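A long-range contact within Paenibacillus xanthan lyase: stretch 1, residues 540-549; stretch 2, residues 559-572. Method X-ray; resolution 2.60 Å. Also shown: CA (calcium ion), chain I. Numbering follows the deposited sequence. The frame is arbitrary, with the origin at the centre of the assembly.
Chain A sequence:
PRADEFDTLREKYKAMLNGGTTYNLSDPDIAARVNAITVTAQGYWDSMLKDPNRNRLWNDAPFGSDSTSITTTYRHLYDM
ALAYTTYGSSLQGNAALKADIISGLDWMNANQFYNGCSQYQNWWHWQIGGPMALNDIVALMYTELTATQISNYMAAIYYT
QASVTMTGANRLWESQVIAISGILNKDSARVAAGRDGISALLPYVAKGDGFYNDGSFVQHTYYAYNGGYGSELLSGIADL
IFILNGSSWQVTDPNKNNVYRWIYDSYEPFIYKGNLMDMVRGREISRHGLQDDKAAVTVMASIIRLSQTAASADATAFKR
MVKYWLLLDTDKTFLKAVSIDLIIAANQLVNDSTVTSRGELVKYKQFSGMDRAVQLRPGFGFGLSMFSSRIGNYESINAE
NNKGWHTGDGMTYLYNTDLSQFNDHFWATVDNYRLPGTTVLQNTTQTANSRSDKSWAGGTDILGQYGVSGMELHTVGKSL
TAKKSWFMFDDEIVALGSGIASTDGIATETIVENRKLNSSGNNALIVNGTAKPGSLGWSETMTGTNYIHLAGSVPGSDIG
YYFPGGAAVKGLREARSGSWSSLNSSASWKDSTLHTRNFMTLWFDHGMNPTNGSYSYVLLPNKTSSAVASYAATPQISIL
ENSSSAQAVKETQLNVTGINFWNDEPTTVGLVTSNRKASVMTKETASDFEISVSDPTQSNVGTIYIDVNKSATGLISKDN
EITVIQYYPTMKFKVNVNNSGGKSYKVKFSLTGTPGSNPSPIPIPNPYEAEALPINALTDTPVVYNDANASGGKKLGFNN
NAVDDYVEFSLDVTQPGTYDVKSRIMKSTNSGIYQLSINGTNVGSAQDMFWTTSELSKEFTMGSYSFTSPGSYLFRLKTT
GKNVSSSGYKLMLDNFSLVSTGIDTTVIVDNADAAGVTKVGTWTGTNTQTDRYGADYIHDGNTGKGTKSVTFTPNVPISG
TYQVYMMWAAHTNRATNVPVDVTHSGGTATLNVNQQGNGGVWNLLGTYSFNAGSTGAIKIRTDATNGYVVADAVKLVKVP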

ATOM      1  N   GLU A 540      -5.193 -18.094  33.553  1.00 28.34           N
ATOM      2  CA  GLU A 540      -4.688 -19.433  33.274  1.00 23.56           C
ATOM      3  C   GLU A 540      -3.713 -19.402  32.110  1.00 21.50           C
ATOM      4  O   GLU A 540      -3.837 -18.561  31.225  1.00 22.52           O
ATOM      5  CB  GLU A 540      -5.835 -20.360  32.869  1.00 26.15           C
ATOM      6  CG  GLU A 540      -6.878 -20.650  33.936  1.00 30.14           C
ATOM      7  CD  GLU A 540      -7.866 -21.704  33.472  1.00 32.67           C
ATOM      8  OE1 GLU A 540      -8.821 -22.025  34.215  1.00 33.36           O
ATOM      9  OE2 GLU A 540      -7.679 -22.214  32.347  1.00 29.07           O
ATOM     10  N   THR A 541      -2.752 -20.323  32.108  1.00 21.46           N
ATOM     11  CA  THR A 541      -2.017 -20.651  30.891  1.00 25.28           C
ATOM     12  C   THR A 541      -2.600 -21.939  30.317  1.00 24.54           C
ATOM     13  O   THR A 541      -2.251 -23.027  30.762  1.00 31.30           O
ATOM     14  CB  THR A 541      -0.520 -20.833  31.151  1.00 21.34           C
ATOM     15  OG1 THR A 541       0.030 -19.607  31.639  1.00 34.84           O
ATOM     16  CG2 THR A 541       0.183 -21.172  29.885  1.00 14.83           C
ATOM     17  N   MET A 542      -3.498 -21.801  29.341  1.00 22.76           N
ATOM     18  CA  MET A 542      -4.294 -22.918  28.821  1.00 27.24           C
ATOM     19  C   MET A 542      -3.627 -23.693  27.683  1.00 24.62           C
ATOM     20  O   MET A 542      -3.620 -23.233  26.538  1.00 21.84           O
ATOM     21  CB  MET A 542      -5.632 -22.397  28.312  1.00 20.41           C
ATOM     22  CG  MET A 542      -6.355 -21.512  29.274  1.00 18.46           C
ATOM     23  SD  MET A 542      -7.857 -20.852  28.531  1.00 23.93           S
ATOM     24  CE  MET A 542      -7.161 -19.685  27.347  1.00 20.17           C
ATOM     25  N   THR A 543      -3.100 -24.877  27.982  1.00 21.12           N
ATOM     26  CA  THR A 543      -2.408 -25.663  26.962  1.00 21.95           C
ATOM     27  C   THR A 543      -3.342 -26.579  26.176  1.00 20.20           C
ATOM     28  O   THR A 543      -4.460 -26.879  26.610  1.00 16.14           O
ATOM     29  CB  THR A 543      -1.249 -26.492  27.547  1.00 24.51           C
ATOM     30  OG1 THR A 543      -1.719 -27.254  28.666  1.00 26.06           O
ATOM     31  CG2 THR A 543      -0.120 -25.580  27.992  1.00 17.92           C
ATOM     32  N   GLY A 544      -2.868 -27.023  25.015  1.00 19.35           N
ATOM     33  CA  GLY A 544      -3.665 -27.869  24.147  1.00 15.38           C
ATOM     34  C   GLY A 544      -4.984 -27.218  23.780  1.00 16.08           C
ATOM     35  O   GLY A 544      -6.019 -27.884  23.672  1.00 15.61           O
ATOM     36  N   THR A 545      -4.954 -25.904  23.593  1.00 17.35           N
ATOM     37  CA  THR A 545      -6.165 -25.187  23.231  1.00 19.55           C
ATOM     38  C   THR A 545      -6.464 -25.377  21.747  1.00 17.90           C
ATOM     39  O   THR A 545      -5.616 -25.095  20.889  1.00 12.27           O
ATOM     40  CB  THR A 545      -6.055 -23.694  23.552  1.00 15.75           C
ATOM     41  OG1 THR A 545      -5.591 -23.531  24.897  1.00 19.09           O
ATOM     42  CG2 THR A 545      -7.418 -23.019  23.388  1.00 12.76           C
ATOM     43  N   ASN A 546      -7.671 -25.859  21.454  1.00 14.23           N
ATOM     44  CA  ASN A 546      -8.084 -26.103  20.077  1.00 17.61           C
ATOM     45  C   ASN A 546      -8.990 -24.997  19.574  1.00 19.73           C
ATOM     46  O   ASN A 546      -8.809 -24.457  18.478  1.00 17.91           O
ATOM     47  CB  ASN A 546      -8.810 -27.440  19.972  1.00 14.44           C
ATOM     48  CG  ASN A 546      -7.923 -28.603  20.325  1.00 16.27           C
ATOM     49  OD1 ASN A 546      -6.724 -28.598  20.026  1.00 17.49           O
ATOM     50  ND2 ASN A 546      -8.498 -29.611  20.976  1.00 21.04           N
ATOM     51  N   TYR A 547      -9.982 -24.670  20.386  1.00 17.22           N
ATOM     52  CA  TYR A 547     -10.867 -23.576  20.057  1.00 20.46           C
ATOM     53  C   TYR A 547     -11.349 -22.870  21.318  1.00 24.24           C
ATOM     54  O   TYR A 547     -11.220 -23.397  22.423  1.00 25.54           O
ATOM     55  CB  TYR A 547     -12.038 -24.052  19.191  1.00 17.92           C
ATOM     56  CG  TYR A 547     -12.758 -25.283  19.702  1.00 22.25           C
ATOM     57  CD1 TYR A 547     -12.270 -26.559  19.441  1.00 23.38           C
ATOM     58  CD2 TYR A 547     -13.944 -25.170  20.420  1.00 18.82           C
ATOM     59  CE1 TYR A 547     -12.935 -27.689  19.897  1.00 27.05           C
ATOM     60  CE2 TYR A 547     -14.613 -26.287  20.877  1.00 18.05           C
ATOM     61  CZ  TYR A 547     -14.110 -27.546  20.614  1.00 26.65           C
ATOM     62  OH  TYR A 547     -14.780 -28.668  21.068  1.00 23.99           O
ATOM     63  N   ILE A 548     -11.883 -21.668  21.136  1.00 21.52           N
ATOM     64  CA  ILE A 548     -12.356 -20.843  22.231  1.00 20.17           C
ATOM     65  C   ILE A 548     -13.597 -20.112  21.736  1.00 22.41           C
ATOM     66  O   ILE A 548     -13.655 -19.701  20.575  1.00 17.67           O
ATOM     67  CB  ILE A 548     -11.283 -19.803  22.641  1.00 21.65           C
ATOM     68  CG1 ILE A 548     -10.063 -20.483  23.259  1.00 18.19           C
ATOM     69  CG2 ILE A 548     -11.842 -18.793  23.633  1.00 19.35           C
ATOM     70  CD1 ILE A 548      -9.032 -19.510  23.788  1.00 17.31           C
ATOM     71  N   HIS A 549     -14.591 -19.953  22.603  1.00 21.17           N
ATOM     72  CA  HIS A 549     -15.743 -19.133  22.272  1.00 18.99           C
ATOM     73  C   HIS A 549     -15.978 -18.114  23.382  1.00 23.33           C
ATOM     74  O   HIS A 549     -16.104 -18.477  24.550  1.00 21.09           O
ATOM     75  CB  HIS A 549     -16.986 -19.992  22.060  1.00 16.68           C
ATOM     76  CG  HIS A 549     -18.216 -19.206  21.728  1.00 23.76           C
ATOM     77  ND1 HIS A 549     -18.970 -18.563  22.686  1.00 24.37           N
ATOM     78  CD2 HIS A 549     -18.823 -18.954  20.542  1.00 25.92           C
ATOM     79  CE1 HIS A 549     -19.987 -17.951  22.107  1.00 24.44           C
ATOM     80  NE2 HIS A 549     -19.923 -18.173  20.806  1.00 22.83           N
ATOM     81  N   ILE A 559     -17.427 -14.069  19.528  1.00 15.34           N
ATOM     82  CA  ILE A 559     -16.206 -14.275  18.748  1.00 13.54           C
ATOM     83  C   ILE A 559     -15.629 -15.678  18.973  1.00 20.35           C
ATOM     84  O   ILE A 559     -15.510 -16.140  20.110  1.00 20.58           O
ATOM     85  CB  ILE A 559     -15.128 -13.213  19.042  1.00 14.76           C
ATOM     86  CG1 ILE A 559     -15.743 -11.808  19.028  1.00 14.47           C
ATOM     87  CG2 ILE A 559     -13.976 -13.330  18.040  1.00 10.66           C
ATOM     88  CD1 ILE A 559     -14.782 -10.717  19.427  1.00 14.33           C
ATOM     89  N   GLY A 560     -15.298 -16.364  17.881  1.00 19.98           N
ATOM     90  CA  GLY A 560     -14.693 -17.679  17.957  1.00 15.58           C
ATOM     91  C   GLY A 560     -13.209 -17.589  17.660  1.00 17.16           C
ATOM     92  O   GLY A 560     -12.774 -16.676  16.965  1.00 16.89           O
ATOM     93  N   TYR A 561     -12.426 -18.517  18.202  1.00 14.76           N
ATOM     94  CA  TYR A 561     -10.994 -18.564  17.927  1.00 13.50           C
ATOM     95  C   TYR A 561     -10.582 -20.016  17.724  1.00 16.57           C
ATOM     96  O   TYR A 561     -10.737 -20.845  18.612  1.00 20.75           O
ATOM     97  CB  TYR A 561     -10.180 -17.960  19.070  1.00 14.97           C
ATOM     98  CG  TYR A 561     -10.692 -16.633  19.578  1.00 18.89           C
ATOM     99  CD1 TYR A 561     -11.835 -16.566  20.370  1.00 16.95           C
ATOM    100  CD2 TYR A 561     -10.019 -15.450  19.294  1.00 15.93           C
ATOM    101  CE1 TYR A 561     -12.313 -15.365  20.842  1.00 18.19           C
ATOM    102  CE2 TYR A 561     -10.490 -14.233  19.769  1.00 16.29           C
ATOM    103  CZ  TYR A 561     -11.642 -14.206  20.542  1.00 18.79           C
ATOM    104  OH  TYR A 561     -12.145 -13.030  21.024  1.00 17.48           O
ATOM    105  N   TYR A 562     -10.059 -20.329  16.550  1.00 14.10           N
ATOM    106  CA  TYR A 562      -9.619 -21.678  16.280  1.00 14.77           C
ATOM    107  C   TYR A 562      -8.101 -21.671  16.221  1.00 15.64           C
ATOM    108  O   TYR A 562      -7.502 -20.766  15.645  1.00 15.95           O
ATOM    109  CB  TYR A 562     -10.270 -22.194  14.990  1.00 16.69           C
ATOM    110  CG  TYR A 562      -9.554 -23.339  14.313  1.00 20.67           C
ATOM    111  CD1 TYR A 562      -9.302 -24.528  14.985  1.00 21.30           C
ATOM    112  CD2 TYR A 562      -9.148 -23.234  12.990  1.00 16.65           C
ATOM    113  CE1 TYR A 562      -8.639 -25.566  14.367  1.00 21.34           C
ATOM    114  CE2 TYR A 562      -8.492 -24.266  12.360  1.00 20.63           C
ATOM    115  CZ  TYR A 562      -8.237 -25.430  13.048  1.00 26.38           C
ATOM    116  OH  TYR A 562      -7.576 -26.459  12.406  1.00 22.02           O
ATOM    117  N   PHE A 563      -7.478 -22.656  16.859  1.00 18.53           N
ATOM    118  CA  PHE A 563      -6.023 -22.721  16.900  1.00 20.86           C
ATOM    119  C   PHE A 563      -5.489 -23.975  16.216  1.00 18.71           C
ATOM    120  O   PHE A 563      -5.395 -25.033  16.829  1.00 22.38           O
ATOM    121  CB  PHE A 563      -5.524 -22.591  18.342  1.00 13.28           C
ATOM    122  CG  PHE A 563      -5.982 -21.326  19.009  1.00 18.28           C
ATOM    123  CD1 PHE A 563      -7.211 -21.268  19.654  1.00 18.36           C
ATOM    124  CD2 PHE A 563      -5.212 -20.177  18.948  1.00 14.51           C
ATOM    125  CE1 PHE A 563      -7.651 -20.089  20.249  1.00 13.50           C
ATOM    126  CE2 PHE A 563      -5.647 -19.005  19.541  1.00 14.12           C
ATOM    127  CZ  PHE A 563      -6.868 -18.965  20.192  1.00 13.49           C
ATOM    128  N   PRO A 564      -5.142 -23.849  14.930  1.00 21.32           N
ATOM    129  CA  PRO A 564      -4.654 -24.970  14.116  1.00 17.32           C
ATOM    130  C   PRO A 564      -3.464 -25.669  14.768  1.00 18.92           C
ATOM    131  O   PRO A 564      -2.420 -25.046  15.036  1.00 16.72           O
ATOM    132  CB  PRO A 564      -4.225 -24.296  12.814  1.00 15.04           C
ATOM    133  CG  PRO A 564      -5.059 -23.051  12.750  1.00 22.03           C
ATOM    134  CD  PRO A 564      -5.239 -22.595  14.160  1.00 18.10           C
ATOM    135  N   GLY A 565      -3.638 -26.959  15.041  1.00 15.69           N
ATOM    136  CA  GLY A 565      -2.579 -27.766  15.619  1.00 18.77           C
ATOM    137  C   GLY A 565      -2.578 -27.694  17.126  1.00 20.23           C
ATOM    138  O   GLY A 565      -1.757 -28.332  17.785  1.00 19.10           O
ATOM    139  N   GLY A 566      -3.513 -26.917  17.666  1.00 17.73           N
ATOM    140  CA  GLY A 566      -3.535 -26.619  19.084  1.00 17.12           C
ATOM    141  C   GLY A 566      -2.484 -25.590  19.474  1.00 18.38           C
ATOM    142  O   GLY A 566      -1.433 -25.500  18.835  1.00 19.16           O
ATOM    143  N   ALA A 567      -2.764 -24.810  20.521  1.00 16.70           N
ATOM    144  CA  ALA A 567      -1.803 -23.827  21.026  1.00 19.17           C
ATOM    145  C   ALA A 567      -1.869 -23.649  22.538  1.00 18.87           C
ATOM    146  O   ALA A 567      -2.899 -23.899  23.172  1.00 18.13           O
ATOM    147  CB  ALA A 567      -1.993 -22.478  20.336  1.00 13.91           C
ATOM    148  N   ALA A 568      -0.751 -23.210  23.104  1.00 14.51           N
ATOM    149  CA  ALA A 568      -0.721 -22.759  24.489  1.00 18.85           C
ATOM    150  C   ALA A 568      -1.159 -21.292  24.535  1.00 16.87           C
ATOM    151  O   ALA A 568      -0.394 -20.395  24.163  1.00 13.14           O
ATOM    152  CB  ALA A 568       0.671 -22.922  25.074  1.00 12.00           C
ATOM    153  N   VAL A 569      -2.392 -21.066  24.980  1.00 14.36           N
ATOM    154  CA  VAL A 569      -2.971 -19.726  25.046  1.00 20.62           C
ATOM    155  C   VAL A 569      -3.158 -19.232  26.488  1.00 21.15           C
ATOM    156  O   VAL A 569      -3.925 -19.819  27.252  1.00 22.45           O
ATOM    157  CB  VAL A 569      -4.353 -19.686  24.359  1.00 17.35           C
ATOM    158  CG1 VAL A 569      -4.857 -18.249  24.255  1.00 13.62           C
ATOM    159  CG2 VAL A 569      -4.291 -20.349  22.998  1.00 17.35           C
ATOM    160  N   LYS A 570      -2.477 -18.147  26.850  1.00 19.30           N
ATOM    161  CA  LYS A 570      -2.690 -17.509  28.154  1.00 23.18           C
ATOM    162  C   LYS A 570      -3.963 -16.669  28.153  1.00 18.62           C
ATOM    163  O   LYS A 570      -4.296 -16.029  27.156  1.00 19.49           O
ATOM    164  CB  LYS A 570      -1.484 -16.649  28.549  1.00 15.92           C
ATOM    165  CG  LYS A 570      -0.205 -17.452  28.701  1.00 16.71           C
ATOM    166  CD  LYS A 570       0.919 -16.615  29.268  1.00 24.34           C
ATOM    167  CE  LYS A 570       2.130 -17.479  29.578  1.00 24.44           C
ATOM    168  NZ  LYS A 570       3.167 -16.724  30.331  1.00 26.59           N
ATOM    169  N   GLY A 571      -4.675 -16.680  29.274  1.00 19.97           N
ATOM    170  CA  GLY A 571      -5.940 -15.977  29.382  1.00 17.82           C
ATOM    171  C   GLY A 571      -6.037 -15.169  30.662  1.00 28.71           C
ATOM    172  O   GLY A 571      -5.479 -15.550  31.695  1.00 29.81           O
ATOM    173  N   LEU A 572      -6.746 -14.046  30.593  1.00 25.25           N
ATOM    174  CA  LEU A 572      -6.912 -13.178  31.748  1.00 17.65           C
ATOM    175  C   LEU A 572      -8.228 -12.419  31.664  1.00 23.13           C
ATOM    176  O   LEU A 572      -8.459 -11.669  30.715  1.00 29.99           O
ATOM    177  CB  LEU A 572      -5.752 -12.192  31.841  1.00 15.14           C
ATOM    178  CG  LEU A 572      -5.875 -11.110  32.923  1.00 23.47           C
ATOM    179  CD1 LEU A 572      -5.969 -11.717  34.322  1.00 21.93           C
ATOM    180  CD2 LEU A 572      -4.712 -10.135  32.864  1.00 19.82           C
TER
HETATM  181 CA    CA I1108       0.696 -28.861  17.901  1.00 39.56          CA
HETATM  182  O   HOH W   1      -6.800 -27.437  17.350  1.00 18.81           O
HETATM  183  O   HOH W   2       0.746 -27.300  19.703  1.00 30.63           O

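Ile548, Val569 and Thr545 lose the most surface to the opposing stretch (75, 60 and 56 Å² of the 809 Å² buried in total), and their CA-to-CB bonds all point to the same face of the sheet. The backbone sets that arrangement. Strand 545-549 runs at 175° to strand 559-563, and strand 540-543 at 161° to strand 566-572, so both pairings are antiparallel.

Ile548 sits in a hydrogen-bonded pair with Tyr561: Ile548 N donates to Tyr561 O at 2.9 Å (N-H...O angle 139°), and Tyr561 N returns the bond to Ile548 O at 2.9 Å (150°). The pairing places both side chains on one face, where Ile548 CG2 lies 4.0 Å from Tyr561 CD1. With chi1 m and chi2 t, the Ile548 side chain carries CD1 to 3.8 Å from Phe563 CE1 and 4.4 Å from Val569 CG1. It therefore touches residues from both strands of the second stretch, although these lie before and after the corner at Pro564 and Gly565.

Val569 is paired in the same way with Met542. Met542 N to Val569 O and Val569 N to Met542 O are both hydrogen bonds of 2.9 Å, at 146° and 157°. Met542 CE packs 4.1 Å from Val569 CB. The same methyl lies 3.3 Å from the ideal CB position of Gly571, a tight approach that leaves little room for a side chain there.

Thr545 joins the two halves. Its N donates to Ala567 O and its O accepts from Ala567 N, each at 2.9 Å, while Thr545 CB packs 3.8 Å from Val569 CG2. Between Met542 and Thr545 the register slips by one residue, a beta bulge. Thr545 OG1 spans it within its own stretch by donating to Met542 O at 2.6 Å, so that carbonyl accepts from both this hydroxyl and Val569 N. Thr545 O also receives a short CA-H...O contact from Gly566 CA (3.1 Å, 142°).

The second stretch changes direction through a type II turn from Phe563 to Gly566, closed by the bond from Gly566 N to Phe563 O at 2.8 Å. Beside it, Phe563 N donates to Asn546 O at 2.8 Å and 166°, the straightest hydrogen bond across the contact. Water 1 links the same two residues by donating to Asn546 OD1 at 2.9 Å and to Phe563 O at 2.8 Å. At the turn, Gly565 O binds the calcium ion CA at 2.5 Å.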